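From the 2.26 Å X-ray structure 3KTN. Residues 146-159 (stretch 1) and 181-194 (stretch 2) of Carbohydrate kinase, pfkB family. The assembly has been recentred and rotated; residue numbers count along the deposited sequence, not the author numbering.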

ATOM      1  N   THR A 146      16.994 -22.741 -27.229  1.00 39.66           N
ATOM      2  CA  THR A 146      17.856 -22.181 -26.191  1.00 38.12           C
ATOM      3  C   THR A 146      18.966 -23.186 -25.889  1.00 38.80           C
ATOM      4  O   THR A 146      20.088 -22.809 -25.542  1.00 38.14           O
ATOM      5  CB  THR A 146      17.072 -21.858 -24.881  1.00 36.63           C
ATOM      6  OG1 THR A 146      16.469 -23.047 -24.356  1.00 35.43           O
ATOM      7  CG2 THR A 146      15.976 -20.830 -25.154  1.00 35.63           C
ATOM      8  N   ARG A 147      18.649 -24.471 -26.023  1.00 40.90           N
ATOM      9  CA  ARG A 147      19.641 -25.514 -25.775  1.00 43.48           C
ATOM     10  C   ARG A 147      20.745 -25.452 -26.833  1.00 43.16           C
ATOM     11  O   ARG A 147      21.934 -25.458 -26.502  1.00 43.40           O
ATOM     12  CB  ARG A 147      18.985 -26.900 -25.781  1.00 43.79           C
ATOM     13  CG  ARG A 147      19.995 -28.047 -25.718  1.00 47.42           C
ATOM     14  CD  ARG A 147      19.336 -29.379 -25.391  1.00 48.92           C
ATOM     15  NE  ARG A 147      18.209 -29.671 -26.271  1.00 52.24           N
ATOM     16  CZ  ARG A 147      16.934 -29.612 -25.899  1.00 54.69           C
ATOM     17  NH1 ARG A 147      16.618 -29.274 -24.654  1.00 55.46           N
ATOM     18  NH2 ARG A 147      15.975 -29.886 -26.773  1.00 55.87           N
ATOM     19  N   ASP A 148      20.353 -25.381 -28.102  1.00 44.99           N
ATOM     20  CA  ASP A 148      21.329 -25.313 -29.187  1.00 46.98           C
ATOM     21  C   ASP A 148      22.192 -24.066 -29.066  1.00 46.46           C
ATOM     22  O   ASP A 148      23.381 -24.089 -29.385  1.00 47.15           O
ATOM     23  CB  ASP A 148      20.633 -25.316 -30.554  1.00 49.78           C
ATOM     24  CG  ASP A 148      19.851 -26.594 -30.809  1.00 53.01           C
ATOM     25  OD1 ASP A 148      20.276 -27.664 -30.322  1.00 52.55           O
ATOM     26  OD2 ASP A 148      18.818 -26.531 -31.511  1.00 56.44           O
ATOM     27  N   ALA A 149      21.593 -22.971 -28.605  1.00 44.80           N
ATOM     28  CA  ALA A 149      22.334 -21.726 -28.443  1.00 42.66           C
ATOM     29  C   ALA A 149      23.334 -21.849 -27.301  1.00 40.81           C
ATOM     30  O   ALA A 149      24.471 -21.390 -27.409  1.00 40.76           O
ATOM     31  CB  ALA A 149      21.374 -20.567 -28.178  1.00 43.13           C
ATOM     32  N   ALA A 150      22.913 -22.478 -26.210  1.00 40.15           N
ATOM     33  CA  ALA A 150      23.790 -22.646 -25.056  1.00 42.30           C
ATOM     34  C   ALA A 150      25.011 -23.497 -25.415  1.00 42.72           C
ATOM     35  O   ALA A 150      26.144 -23.143 -25.087  1.00 43.77           O
ATOM     36  CB  ALA A 150      23.016 -23.285 -23.900  1.00 40.88           C
ATOM     37  N   LEU A 151      24.773 -24.616 -26.095  1.00 43.62           N
ATOM     38  CA  LEU A 151      25.851 -25.516 -26.500  1.00 44.65           C
ATOM     39  C   LEU A 151      26.849 -24.809 -27.412  1.00 45.07           C
ATOM     40  O   LEU A 151      28.061 -24.907 -27.219  1.00 46.51           O
ATOM     41  CB  LEU A 151      25.263 -26.747 -27.194  1.00 43.17           C
ATOM     42  CG  LEU A 151      24.393 -27.587 -26.251  1.00 42.51           C
ATOM     43  CD1 LEU A 151      23.678 -28.689 -27.007  1.00 42.75           C
ATOM     44  CD2 LEU A 151      25.271 -28.165 -25.156  1.00 41.99           C
ATOM     45  N   ILE A 152      26.338 -24.084 -28.399  1.00 45.39           N
ATOM     46  CA  ILE A 152      27.200 -23.352 -29.318  1.00 44.64           C
ATOM     47  C   ILE A 152      28.032 -22.317 -28.570  1.00 45.74           C
ATOM     48  O   ILE A 152      29.222 -22.144 -28.847  1.00 47.29           O
ATOM     49  CB  ILE A 152      26.367 -22.651 -30.407  1.00 45.01           C
ATOM     50  CG1 ILE A 152      25.850 -23.697 -31.400  1.00 45.94           C
ATOM     51  CG2 ILE A 152      27.195 -21.573 -31.101  1.00 42.23           C
ATOM     52  CD1 ILE A 152      24.942 -23.136 -32.482  1.00 46.08           C
ATOM     53  N   LEU A 153      27.412 -21.632 -27.617  1.00 44.94           N
ATOM     54  CA  LEU A 153      28.118 -20.618 -26.843  1.00 43.00           C
ATOM     55  C   LEU A 153      29.248 -21.226 -26.021  1.00 41.65           C
ATOM     56  O   LEU A 153      30.333 -20.652 -25.927  1.00 40.53           O
ATOM     57  CB  LEU A 153      27.150 -19.883 -25.913  1.00 44.19           C
ATOM     58  CG  LEU A 153      27.779 -18.919 -24.904  1.00 42.91           C
ATOM     59  CD1 LEU A 153      28.667 -17.914 -25.620  1.00 42.87           C
ATOM     60  CD2 LEU A 153      26.669 -18.208 -24.136  1.00 44.16           C
ATOM     61  N   ALA A 154      28.986 -22.381 -25.419  1.00 40.91           N
ATOM     62  CA  ALA A 154      29.987 -23.059 -24.604  1.00 42.53           C
ATOM     63  C   ALA A 154      31.178 -23.456 -25.477  1.00 43.94           C
ATOM     64  O   ALA A 154      32.329 -23.198 -25.123  1.00 43.41           O
ATOM     65  CB  ALA A 154      29.378 -24.295 -23.944  1.00 40.88           C
ATOM     66  N   GLN A 155      30.894 -24.079 -26.616  1.00 46.73           N
ATOM     67  CA  GLN A 155      31.940 -24.497 -27.551  1.00 50.24           C
ATOM     68  C   GLN A 155      32.770 -23.288 -27.955  1.00 50.70           C
ATOM     69  O   GLN A 155      33.999 -23.327 -27.926  1.00 51.76           O
ATOM     70  CB  GLN A 155      31.319 -25.122 -28.801  1.00 50.61           C
ATOM     71  CG  GLN A 155      30.729 -26.499 -28.582  1.00 54.31           C
ATOM     72  CD  GLN A 155      29.742 -26.880 -29.666  1.00 56.21           C
ATOM     73  OE1 GLN A 155      29.914 -26.518 -30.831  1.00 58.25           O
ATOM     74  NE2 GLN A 155      28.707 -27.624 -29.292  1.00 55.96           N
ATOM     75  N   LYS A 156      32.087 -22.211 -28.328  1.00 52.14           N
ATOM     76  CA  LYS A 156      32.759 -20.984 -28.735  1.00 53.20           C
ATOM     77  C   LYS A 156      33.602 -20.421 -27.593  1.00 54.20           C
ATOM     78  O   LYS A 156      34.780 -20.109 -27.780  1.00 55.02           O
ATOM     79  CB  LYS A 156      31.725 -19.952 -29.189  1.00 54.48           C
ATOM     80  CG  LYS A 156      31.899 -19.500 -30.625  1.00 56.50           C
ATOM     81  CD  LYS A 156      30.576 -19.499 -31.379  1.00 58.47           C
ATOM     82  CE  LYS A 156      30.767 -19.035 -32.816  1.00 58.85           C
ATOM     83  NZ  LYS A 156      29.525 -19.153 -33.628  1.00 61.55           N
ATOM     84  N   ALA A 157      33.001 -20.296 -26.413  1.00 54.91           N
ATOM     85  CA  ALA A 157      33.708 -19.770 -25.245  1.00 55.72           C
ATOM     86  C   ALA A 157      34.992 -20.558 -25.025  1.00 56.51           C
ATOM     87  O   ALA A 157      36.035 -19.993 -24.694  1.00 54.98           O
ATOM     88  CB  ALA A 157      32.820 -19.863 -24.007  1.00 55.41           C
ATOM     89  N   HIS A 158      34.902 -21.871 -25.204  1.00 58.57           N
ATOM     90  CA  HIS A 158      36.056 -22.741 -25.037  1.00 60.47           C
ATOM     91  C   HIS A 158      37.141 -22.379 -26.052  1.00 60.18           C
ATOM     92  O   HIS A 158      38.312 -22.250 -25.698  1.00 59.26           O
ATOM     93  CB  HIS A 158      35.647 -24.201 -25.217  1.00 62.00           C
ATOM     94  CG  HIS A 158      36.779 -25.163 -25.044  1.00 65.04           C
ATOM     95  ND1 HIS A 158      37.522 -25.233 -23.883  1.00 66.10           N
ATOM     96  CD2 HIS A 158      37.315 -26.075 -25.887  1.00 65.63           C
ATOM     97  CE1 HIS A 158      38.464 -26.147 -24.022  1.00 66.34           C
ATOM     98  NE2 HIS A 158      38.361 -26.673 -25.230  1.00 67.32           N
ATOM     99  N   ALA A 159      36.738 -22.210 -27.309  1.00 60.15           N
ATOM    100  CA  ALA A 159      37.667 -21.854 -28.376  1.00 60.34           C
ATOM    101  C   ALA A 159      38.409 -20.566 -28.036  1.00 61.06           C
ATOM    102  O   ALA A 159      39.631 -20.491 -28.177  1.00 61.86           O
ATOM    103  CB  ALA A 159      36.915 -21.689 -29.690  1.00 59.55           C
ATOM    104  N   LEU A 181      16.319 -38.431 -18.133  1.00 72.57           N
ATOM    105  CA  LEU A 181      17.283 -39.066 -19.021  1.00 72.82           C
ATOM    106  C   LEU A 181      17.632 -38.134 -20.175  1.00 72.49           C
ATOM    107  O   LEU A 181      18.792 -38.026 -20.568  1.00 72.42           O
ATOM    108  CB  LEU A 181      16.717 -40.379 -19.568  1.00 72.83           C
ATOM    109  CG  LEU A 181      16.459 -41.488 -18.545  1.00 73.18           C
ATOM    110  CD1 LEU A 181      15.808 -42.675 -19.237  1.00 72.91           C
ATOM    111  CD2 LEU A 181      17.769 -41.899 -17.882  1.00 72.40           C
ATOM    112  N   PHE A 182      16.622 -37.460 -20.714  1.00 72.18           N
ATOM    113  CA  PHE A 182      16.841 -36.534 -21.816  1.00 72.03           C
ATOM    114  C   PHE A 182      17.788 -35.428 -21.374  1.00 71.72           C
ATOM    115  O   PHE A 182      18.721 -35.073 -22.095  1.00 72.37           O
ATOM    116  CB  PHE A 182      15.522 -35.913 -22.275  1.00 72.56           C
ATOM    117  CG  PHE A 182      15.664 -35.022 -23.475  1.00 73.31           C
ATOM    118  CD1 PHE A 182      15.918 -35.562 -24.732  1.00 73.32           C
ATOM    119  CD2 PHE A 182      15.572 -33.640 -23.347  1.00 73.04           C
ATOM    120  CE1 PHE A 182      16.082 -34.740 -25.845  1.00 73.56           C
ATOM    121  CE2 PHE A 182      15.735 -32.807 -24.452  1.00 73.49           C
ATOM    122  CZ  PHE A 182      15.991 -33.359 -25.703  1.00 73.47           C
HETATM  123  N   MSE A 183      17.548 -34.885 -20.186  1.00 70.98           N
HETATM  124  CA  MSE A 183      18.395 -33.820 -19.672  1.00 70.68           C
HETATM  125  C   MSE A 183      19.804 -34.313 -19.407  1.00 67.03           C
HETATM  126  O   MSE A 183      20.766 -33.554 -19.523  1.00 66.29           O
HETATM  127  CB  MSE A 183      17.789 -33.221 -18.404  1.00 76.31           C
HETATM  128  CG  MSE A 183      16.539 -32.405 -18.684  1.00 84.32           C
HETATM  129 SE   MSE A 183      16.761 -31.282 -20.260  1.00 96.41          SE
HETATM  130  CE  MSE A 183      18.231 -30.190 -19.639  1.00 92.25           C
ATOM    131  N   ARG A 184      19.917 -35.585 -19.046  1.00 63.97           N
ATOM    132  CA  ARG A 184      21.215 -36.200 -18.798  1.00 60.65           C
ATOM    133  C   ARG A 184      22.072 -35.995 -20.045  1.00 57.29           C
ATOM    134  O   ARG A 184      23.198 -35.500 -19.975  1.00 55.81           O
ATOM    135  CB  ARG A 184      21.042 -37.701 -18.546  1.00 62.65           C
ATOM    136  CG  ARG A 184      22.312 -38.515 -18.760  1.00 65.91           C
ATOM    137  CD  ARG A 184      22.969 -38.887 -17.450  1.00 68.15           C
ATOM    138  NE  ARG A 184      22.460 -40.152 -16.927  1.00 70.94           N
ATOM    139  CZ  ARG A 184      22.876 -41.352 -17.325  1.00 72.52           C
ATOM    140  NH1 ARG A 184      23.817 -41.459 -18.257  1.00 71.47           N
ATOM    141  NH2 ARG A 184      22.355 -42.445 -16.786  1.00 72.18           N
ATOM    142  N   GLN A 185      21.509 -36.374 -21.186  1.00 54.68           N
ATOM    143  CA  GLN A 185      22.181 -36.262 -22.474  1.00 53.02           C
ATOM    144  C   GLN A 185      22.640 -34.843 -22.780  1.00 51.04           C
ATOM    145  O   GLN A 185      23.760 -34.632 -23.244  1.00 51.06           O
ATOM    146  CB  GLN A 185      21.245 -36.735 -23.589  1.00 52.49           C
ATOM    147  CG  GLN A 185      20.810 -38.178 -23.463  1.00 52.84           C
ATOM    148  CD  GLN A 185      19.712 -38.536 -24.443  1.00 54.23           C
ATOM    149  OE1 GLN A 185      19.857 -38.346 -25.650  1.00 54.65           O
ATOM    150  NE2 GLN A 185      18.606 -39.061 -23.927  1.00 55.06           N
ATOM    151  N   GLN A 186      21.770 -33.870 -22.526  1.00 49.18           N
ATOM    152  CA  GLN A 186      22.102 -32.479 -22.804  1.00 46.70           C
ATOM    153  C   GLN A 186      23.212 -31.969 -21.899  1.00 45.00           C
ATOM    154  O   GLN A 186      24.082 -31.226 -22.338  1.00 44.35           O
ATOM    155  CB  GLN A 186      20.852 -31.612 -22.670  1.00 47.19           C
ATOM    156  CG  GLN A 186      19.631 -32.248 -23.319  1.00 47.73           C
ATOM    157  CD  GLN A 186      19.910 -32.764 -24.725  1.00 47.79           C
ATOM    158  OE1 GLN A 186      19.251 -33.689 -25.196  1.00 48.37           O
ATOM    159  NE2 GLN A 186      20.878 -32.157 -25.403  1.00 47.17           N
ATOM    160  N   TYR A 187      23.191 -32.374 -20.635  1.00 45.92           N
ATOM    161  CA  TYR A 187      24.227 -31.952 -19.702  1.00 47.24           C
ATOM    162  C   TYR A 187      25.565 -32.583 -20.091  1.00 47.73           C
ATOM    163  O   TYR A 187      26.615 -31.933 -20.034  1.00 47.07           O
ATOM    164  CB  TYR A 187      23.841 -32.353 -18.273  1.00 49.71           C
ATOM    165  CG  TYR A 187      22.875 -31.393 -17.595  1.00 52.79           C
ATOM    166  CD1 TYR A 187      21.733 -30.931 -18.253  1.00 54.03           C
ATOM    167  CD2 TYR A 187      23.100 -30.956 -16.292  1.00 54.32           C
ATOM    168  CE1 TYR A 187      20.842 -30.053 -17.627  1.00 53.89           C
ATOM    169  CE2 TYR A 187      22.215 -30.078 -15.657  1.00 53.85           C
ATOM    170  CZ  TYR A 187      21.090 -29.632 -16.330  1.00 53.52           C
ATOM    171  OH  TYR A 187      20.217 -28.771 -15.701  1.00 53.57           O
ATOM    172  N   GLU A 188      25.527 -33.851 -20.498  1.00 47.27           N
ATOM    173  CA  GLU A 188      26.750 -34.544 -20.891  1.00 48.09           C
ATOM    174  C   GLU A 188      27.389 -33.848 -22.085  1.00 45.97           C
ATOM    175  O   GLU A 188      28.605 -33.868 -22.246  1.00 45.23           O
ATOM    176  CB  GLU A 188      26.448 -36.014 -21.211  1.00 48.77           C
ATOM    177  CG  GLU A 188      25.864 -36.753 -20.016  1.00 52.97           C
ATOM    178  CD  GLU A 188      25.640 -38.235 -20.259  1.00 56.06           C
ATOM    179  OE1 GLU A 188      25.184 -38.603 -21.364  1.00 58.43           O
ATOM    180  OE2 GLU A 188      25.904 -39.030 -19.329  1.00 56.61           O
ATOM    181  N   ARG A 189      26.565 -33.197 -22.901  1.00 45.10           N
ATOM    182  CA  ARG A 189      27.065 -32.490 -24.072  1.00 44.76           C
ATOM    183  C   ARG A 189      27.779 -31.184 -23.739  1.00 44.98           C
ATOM    184  O   ARG A 189      28.755 -30.822 -24.400  1.00 44.63           O
ATOM    185  CB  ARG A 189      25.919 -32.210 -25.045  1.00 44.69           C
ATOM    186  CG  ARG A 189      25.253 -33.463 -25.581  1.00 45.09           C
ATOM    187  CD  ARG A 189      24.043 -33.132 -26.433  1.00 44.81           C
ATOM    188  NE  ARG A 189      24.395 -32.341 -27.609  1.00 45.10           N
ATOM    189  CZ  ARG A 189      23.511 -31.938 -28.517  1.00 46.35           C
ATOM    190  NH1 ARG A 189      22.227 -32.254 -28.379  1.00 45.75           N
ATOM    191  NH2 ARG A 189      23.906 -31.224 -29.562  1.00 45.21           N
ATOM    192  N   ILE A 190      27.312 -30.475 -22.711  1.00 44.05           N
ATOM    193  CA  ILE A 190      27.939 -29.200 -22.356  1.00 41.73           C
ATOM    194  C   ILE A 190      29.049 -29.322 -21.320  1.00 40.09           C
ATOM    195  O   ILE A 190      30.008 -28.552 -21.343  1.00 40.20           O
ATOM    196  CB  ILE A 190      26.895 -28.172 -21.832  1.00 41.70           C
ATOM    197  CG1 ILE A 190      27.509 -26.769 -21.818  1.00 42.24           C
ATOM    198  CG2 ILE A 190      26.449 -28.550 -20.422  1.00 39.49           C
ATOM    199  CD1 ILE A 190      26.528 -25.656 -21.454  1.00 43.18           C
ATOM    200  N   LEU A 191      28.925 -30.290 -20.420  1.00 40.25           N
ATOM    201  CA  LEU A 191      29.924 -30.483 -19.374  1.00 41.50           C
ATOM    202  C   LEU A 191      31.380 -30.515 -19.842  1.00 43.66           C
ATOM    203  O   LEU A 191      32.266 -30.022 -19.143  1.00 43.52           O
ATOM    204  CB  LEU A 191      29.593 -31.745 -18.574  1.00 42.09           C
ATOM    205  CG  LEU A 191      28.441 -31.523 -17.582  1.00 41.73           C
ATOM    206  CD1 LEU A 191      27.930 -32.845 -17.026  1.00 36.99           C
ATOM    207  CD2 LEU A 191      28.939 -30.619 -16.464  1.00 39.19           C
ATOM    208  N   PRO A 192      31.654 -31.097 -21.023  1.00 44.05           N
ATOM    209  CA  PRO A 192      33.039 -31.143 -21.503  1.00 45.60           C
ATOM    210  C   PRO A 192      33.663 -29.760 -21.719  1.00 47.24           C
ATOM    211  O   PRO A 192      34.882 -29.626 -21.815  1.00 48.12           O
ATOM    212  CB  PRO A 192      32.924 -31.930 -22.808  1.00 46.13           C
ATOM    213  CG  PRO A 192      31.790 -32.870 -22.529  1.00 46.69           C
ATOM    214  CD  PRO A 192      30.788 -31.959 -21.847  1.00 44.47           C
ATOM    215  N   TYR A 193      32.822 -28.730 -21.786  1.00 47.98           N
ATOM    216  CA  TYR A 193      33.296 -27.366 -22.014  1.00 48.25           C
ATOM    217  C   TYR A 193      33.339 -26.471 -20.776  1.00 47.49           C
ATOM    218  O   TYR A 193      33.823 -25.342 -20.846  1.00 47.60           O
ATOM    219  CB  TYR A 193      32.417 -26.696 -23.068  1.00 50.03           C
ATOM    220  CG  TYR A 193      32.439 -27.401 -24.400  1.00 53.11           C
ATOM    221  CD1 TYR A 193      33.525 -27.261 -25.265  1.00 53.58           C
ATOM    222  CD2 TYR A 193      31.386 -28.227 -24.788  1.00 54.08           C
ATOM    223  CE1 TYR A 193      33.561 -27.927 -26.486  1.00 55.19           C
ATOM    224  CE2 TYR A 193      31.413 -28.898 -26.006  1.00 55.63           C
ATOM    225  CZ  TYR A 193      32.503 -28.743 -26.849  1.00 56.09           C
ATOM    226  OH  TYR A 193      32.537 -29.401 -28.054  1.00 58.59           O
ATOM    227  N   CYS A 194      32.846 -26.976 -19.650  1.00 46.50           N
ATOM    228  CA  CYS A 194      32.801 -26.193 -18.415  1.00 46.11           C
ATOM    229  C   CYS A 194      34.056 -26.246 -17.560  1.00 46.49           C
ATOM    230  O   CYS A 194      34.767 -27.248 -17.535  1.00 47.55           O
ATOM    231  CB  CYS A 194      31.608 -26.640 -17.568  1.00 44.98           C
ATOM    232  SG  CYS A 194      30.050 -26.638 -18.461  1.00 42.75           S
TER
HETATM  233  O   HOH W   1      36.235 -23.561 -21.101  1.00 64.89           O

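Two helices running in nearly the same direction, their axes 22° apart and 10.4 Å at closest approach, pack mainly through side chains and bury 571 Å², both sides summed; no direct hydrogen bond joins them. At the buried centre, filled by branched apolar side chains, Leu151 CD2 lies 3.7 Å from Ile190 CB, and Ala154 CB lies 3.8 Å from Ile190 CG1. The CA-to-CB bond of Leu151 points sideways, but its m,t rotamer carries the branched end into the contact. That of Ala154 points toward the partner, and its single methyl fits where the backbones come close: Ala154 CA is 6.0 Å from Tyr193 CA.

Tyr193, in the 3-10 segment that follows the second helix, contributes the largest covered area. Gln155 lays its aliphatic CG over the face of the phenol ring, 3.8 Å from the centroid, in a CH-pi contact. The tyrosine edge is directed toward the face of His158 in an offset edge-to-face pair, and a water lies 3.0 Å from Tyr193 O and bonds weakly to His158 ND1 (3.5 Å).

Toward the other end the side chains are longer. Leu151 CD1 sits over one face of the Arg189 guanidinium, 3.6 Å from Arg189 CZ. The aliphatic part of Arg147 packs by Gln186, bringing Arg147 NH2 within 3.6 Å of Phe182 CZ at the ring edge, while NH1 is hydrogen-bonded elsewhere in the structure.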